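Local coordinates for protein archaemetzincin (Archaeoglobus fulgidus, PDB 3ZVS) that probably acts as a zinc-dependent metalloprotease of the archaemetzincin (M54) family, with one catalytic and one seemingly structural zinc, on a still unknown natural substrate, at residues Arg135-Val140 / Asp144-Ser149; Lys41-Asn44 / Gln49-Ser52. All coordinates share one frame; numbering follows the deposited sequence. Where two conformers were deposited one is given.

Contact 1. Residues Arg135-Val140 / Asp144-Ser149; sequences RFSNSV and DRKPVS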
# COMPACT_ATOMS: atom_id res chain seq x y z
N ARG A 135 -7.75 8.85 -5.38
CA ARG A 135 -7.63 8.86 -6.85
C ARG A 135 -6.76 7.71 -7.28
O ARG A 135 -5.71 7.43 -6.68
CB ARG A 135 -6.90 10.11 -7.33
CG ARG A 135 -7.69 11.38 -7.36
CD ARG A 135 -6.83 12.41 -8.17
NE ARG A 135 -7.22 13.79 -7.91
CZ ARG A 135 -6.41 14.83 -8.05
NH1 ARG A 135 -5.13 14.67 -8.41
NH2 ARG A 135 -6.90 16.04 -7.83
N PHE A 136 -7.16 7.02 -8.35
CA PHE A 136 -6.24 6.14 -9.05
C PHE A 136 -5.07 6.92 -9.61
O PHE A 136 -5.25 8.03 -10.16
CB PHE A 136 -6.97 5.44 -10.18
CG PHE A 136 -6.06 4.62 -11.07
CD1 PHE A 136 -5.68 3.34 -10.71
CD2 PHE A 136 -5.54 5.16 -12.24
CE1 PHE A 136 -4.84 2.60 -11.51
CE2 PHE A 136 -4.70 4.41 -13.05
CZ PHE A 136 -4.35 3.13 -12.67
N SER A 137 -3.86 6.37 -9.48
CA SER A 137 -2.67 6.97 -10.08
C SER A 137 -2.09 6.07 -11.12
O SER A 137 -1.75 4.92 -10.83
CB SER A 137 -1.59 7.25 -9.02
OG SER A 137 -2.06 8.14 -8.02
N ASN A 138 -1.99 6.56 -12.35
CA ASN A 138 -1.46 5.73 -13.41
C ASN A 138 0.04 5.59 -13.31
O ASN A 138 0.59 4.55 -13.66
CB ASN A 138 -1.82 6.33 -14.78
CG ASN A 138 -1.71 5.32 -15.87
OD1 ASN A 138 -2.24 4.22 -15.74
ND2 ASN A 138 -0.96 5.63 -16.91
N SER A 139 0.68 6.66 -12.86
CA SER A 139 2.13 6.77 -12.78
C SER A 139 2.48 7.51 -11.50
O SER A 139 1.60 8.09 -10.84
CB SER A 139 2.65 7.62 -13.93
OG SER A 139 2.20 8.94 -13.74
N VAL A 140 3.77 7.53 -11.13
CA VAL A 140 4.19 8.34 -9.98
C VAL A 140 3.98 9.85 -10.14
O VAL A 140 3.84 10.54 -9.16
CB VAL A 140 5.67 8.11 -9.54
CG1 VAL A 140 5.83 6.73 -9.08
CG2 VAL A 140 6.65 8.44 -10.65
N ASP A 144 2.24 12.07 -7.27
CA ASP A 144 2.77 13.33 -6.76
C ASP A 144 1.70 14.45 -6.79
O ASP A 144 1.72 15.33 -5.95
CB ASP A 144 4.00 13.76 -7.54
CG ASP A 144 5.22 12.90 -7.24
OD1 ASP A 144 5.20 12.14 -6.25
OD2 ASP A 144 6.17 13.00 -8.03
N ARG A 145 0.81 14.37 -7.78
CA ARG A 145 -0.25 15.38 -7.93
C ARG A 145 -1.42 15.22 -6.97
O ARG A 145 -2.14 16.18 -6.70
CB ARG A 145 -0.73 15.38 -9.37
CG ARG A 145 0.19 16.15 -10.28
CD ARG A 145 -0.43 16.31 -11.65
NE ARG A 145 -0.46 15.05 -12.37
CZ ARG A 145 0.42 14.70 -13.31
NH1 ARG A 145 1.42 15.51 -13.63
NH2 ARG A 145 0.31 13.52 -13.91
N LYS A 146 -1.67 14.02 -6.47
CA LYS A 146 -2.76 13.82 -5.54
C LYS A 146 -2.32 14.06 -4.10
O LYS A 146 -1.15 13.96 -3.76
CB LYS A 146 -3.36 12.44 -5.69
CG LYS A 146 -2.62 11.28 -5.00
CD LYS A 146 -3.31 9.94 -5.37
CE LYS A 146 -2.63 8.74 -4.75
NZ LYS A 146 -3.07 7.47 -5.48
N PRO A 147 -3.27 14.43 -3.22
CA PRO A 147 -2.88 14.69 -1.84
C PRO A 147 -2.82 13.41 -1.00
O PRO A 147 -3.30 12.35 -1.44
CB PRO A 147 -4.03 15.58 -1.35
CG PRO A 147 -5.20 15.02 -2.06
CD PRO A 147 -4.72 14.60 -3.42
N VAL A 148 -2.22 13.50 0.17
CA VAL A 148 -2.17 12.39 1.10
C VAL A 148 -3.47 12.21 1.90
O VAL A 148 -3.69 11.17 2.51
CB VAL A 148 -0.95 12.55 2.08
CG1 VAL A 148 -1.21 13.69 3.08
CG2 VAL A 148 -0.66 11.25 2.83
N SER A 149 -4.32 13.23 1.87
CA SER A 149 -5.52 13.24 2.70
C SER A 149 -6.73 12.75 1.92
O SER A 149 -6.85 12.88 0.68
CB SER A 149 -5.80 14.65 3.19
OG SER A 149 -5.77 15.52 2.09
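K146 reaches back from the end of helix 140-145 to the chain that precedes that helix, and its ammonium group grips R135 and S137 together. At CB the lysine lies 3.9 Å from R135 NH1. CG is placed between the backbone N and the carbonyl carbon (chi1 81°), and from there the chain runs fully extended toward the 135-137 backbone. CD passes S137 OG at 3.4 Å and also comes near R135 O. CE rests against the same hydroxyl. The tip, NZ, donates to R135 O at 2.9 Å, almost in line with the C=O bond (165° at the oxygen), and to S137 OG at 2.8 Å. E114 of helix 104-122 adds a salt bridge to NZ, so the buried amine has an anionic mate as well as two neutral acceptors.

R135 runs alongside in the other direction: extended from CG to NE, it carries NH1 to 3.8 Å from R145 O. Across the short helix, D144 N donates to V140 O at 2.9 Å, an i+4 to i helical bond. S139 occupies the N-cap of this helix. Beyond the two segments, R135 NE bonds to N130 O and the D144 carboxylate forms a salt bridge with R110. The lysine side chain also touches H117 and F136 meets H127 edge-to-face, so this loop-and-helix segment packs against the metzincin catalytic site, the HExxH helix with H127 as third histidine ligand of the zinc.

Contact 2. Residues Lys41-Asn44 / Gln49-Ser52; sequences KCYN and QYNS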
# COMPACT_ATOMS: atom_id res chain seq x y z
N LYS A 41 6.83 -18.36 -3.88
CA LYS A 41 5.62 -18.91 -4.49
C LYS A 41 4.97 -17.89 -5.40
O LYS A 41 4.29 -18.23 -6.34
CB LYS A 41 4.59 -19.30 -3.43
CG LYS A 41 5.03 -20.42 -2.48
CD LYS A 41 5.17 -21.74 -3.22
CE LYS A 41 5.64 -22.87 -2.28
NZ LYS A 41 4.64 -23.16 -1.21
N CYS A 42 5.15 -16.61 -5.06
CA CYS A 42 4.47 -15.52 -5.73
C CYS A 42 5.35 -14.82 -6.75
O CYS A 42 4.98 -13.77 -7.26
CB CYS A 42 3.96 -14.50 -4.71
SG CYS A 42 2.63 -15.07 -3.63
N TYR A 43 6.52 -15.39 -7.07
CA TYR A 43 7.46 -14.81 -8.01
C TYR A 43 7.19 -15.34 -9.38
O TYR A 43 7.09 -16.57 -9.58
CB TYR A 43 8.91 -15.13 -7.59
CG TYR A 43 10.01 -14.69 -8.55
CD1 TYR A 43 10.32 -13.33 -8.76
CD2 TYR A 43 10.75 -15.64 -9.24
CE1 TYR A 43 11.34 -12.97 -9.65
CE2 TYR A 43 11.76 -15.27 -10.13
CZ TYR A 43 12.05 -13.93 -10.33
OH TYR A 43 13.06 -13.62 -11.23
N ASN A 44 7.05 -14.44 -10.33
CA ASN A 44 6.93 -14.79 -11.74
C ASN A 44 8.27 -14.58 -12.37
O ASN A 44 8.74 -13.46 -12.59
CB ASN A 44 5.86 -13.94 -12.44
CG ASN A 44 5.70 -14.27 -13.90
OD1 ASN A 44 6.67 -14.52 -14.61
ND2 ASN A 44 4.46 -14.25 -14.37
N GLN A 49 8.83 -10.15 -11.54
CA GLN A 49 7.91 -9.45 -10.64
C GLN A 49 7.15 -10.45 -9.81
O GLN A 49 7.00 -11.61 -10.20
CB GLN A 49 6.88 -8.62 -11.41
CG GLN A 49 7.43 -7.60 -12.34
CD GLN A 49 6.36 -6.98 -13.20
OE1 GLN A 49 5.71 -7.69 -13.97
NE2 GLN A 49 6.13 -5.68 -13.09
N TYR A 50 6.60 -9.99 -8.68
CA TYR A 50 5.77 -10.80 -7.82
C TYR A 50 4.31 -10.48 -8.07
O TYR A 50 3.92 -9.32 -8.32
CB TYR A 50 6.13 -10.56 -6.34
CG TYR A 50 7.48 -11.14 -5.96
CD1 TYR A 50 8.66 -10.51 -6.35
CD2 TYR A 50 7.57 -12.32 -5.21
CE1 TYR A 50 9.92 -11.04 -6.03
CE2 TYR A 50 8.81 -12.86 -4.87
CZ TYR A 50 9.98 -12.22 -5.26
OH TYR A 50 11.21 -12.78 -4.93
N ASN A 51 3.46 -11.50 -8.04
CA ASN A 51 2.04 -11.30 -8.24
C ASN A 51 1.38 -10.85 -6.94
O ASN A 51 1.47 -11.50 -5.90
CB ASN A 51 1.41 -12.59 -8.75
CG ASN A 51 -0.07 -12.43 -9.00
OD1 ASN A 51 -0.87 -12.49 -8.08
ND2 ASN A 51 -0.43 -12.19 -10.26
N SER A 52 0.71 -9.68 -7.00
CA SER A 52 0.08 -9.10 -5.84
C SER A 52 -1.05 -9.90 -5.24
O SER A 52 -1.23 -9.93 -4.00
CB SER A 52 -0.41 -7.68 -6.20
OG SER A 52 -1.39 -7.70 -7.24
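C42 opens one side of a short antiparallel beta hairpin, strands 43-44 and 49-51, by accepting N51 N on its carbonyl O at 2.8 Å. The same oxygen receives a CA-H...O contact from Y50, while C42 SG is tied to C54 of helix 52-58 by a disulfide. Y43 faces Y50 in a non-hydrogen-bonded pair. The backbone pairing sets Y43 CB over one face of the Y50 ring, a CH-pi contact 4.0 Å from the centroid; chi1 of 175°, which puts CG opposite the backbone N, carries CD1 above the rim of that ring. The two rings meet obliquely, planes at 52°. The Y50 hydroxyl bonds to a malonate ion, probably from the crystallisation liquor. A serine in place of Y50 would probably leave Y43 CB and CD1 without the aromatic face beneath them and the malonate without its hydroxyl partner. N44 and Q49 form the neighbouring hydrogen-bonded pair, their side chains on the face opposite Y43 and Y50; that of N44 bonds to R47 N in the turn and to Y74 OH. N44 N donates to Q49 O at 2.8 Å, whereas the return bond from Q49 N to N44 O is weak at 3.5 Å.

How the contacts relate
The two contacts follow one another along the chain, contact 2 closing before contact 1 opens, and their centres lie 25 Å apart with nearest atoms about 12 Å from each other. They share no helix or strand. Contact 2 is a hairpin at the edge of a small three-stranded sheet, completed by strand 73-74 and leading into helix 52-58. Contact 1 lies in the later part of the chain, against helix 104-122, which carries the HExxH motif, and beside the four-cysteine zinc site. Contact 1 therefore lies next to ligands of the catalytic zinc, whereas contact 2 forms a separate local structure away from both metals.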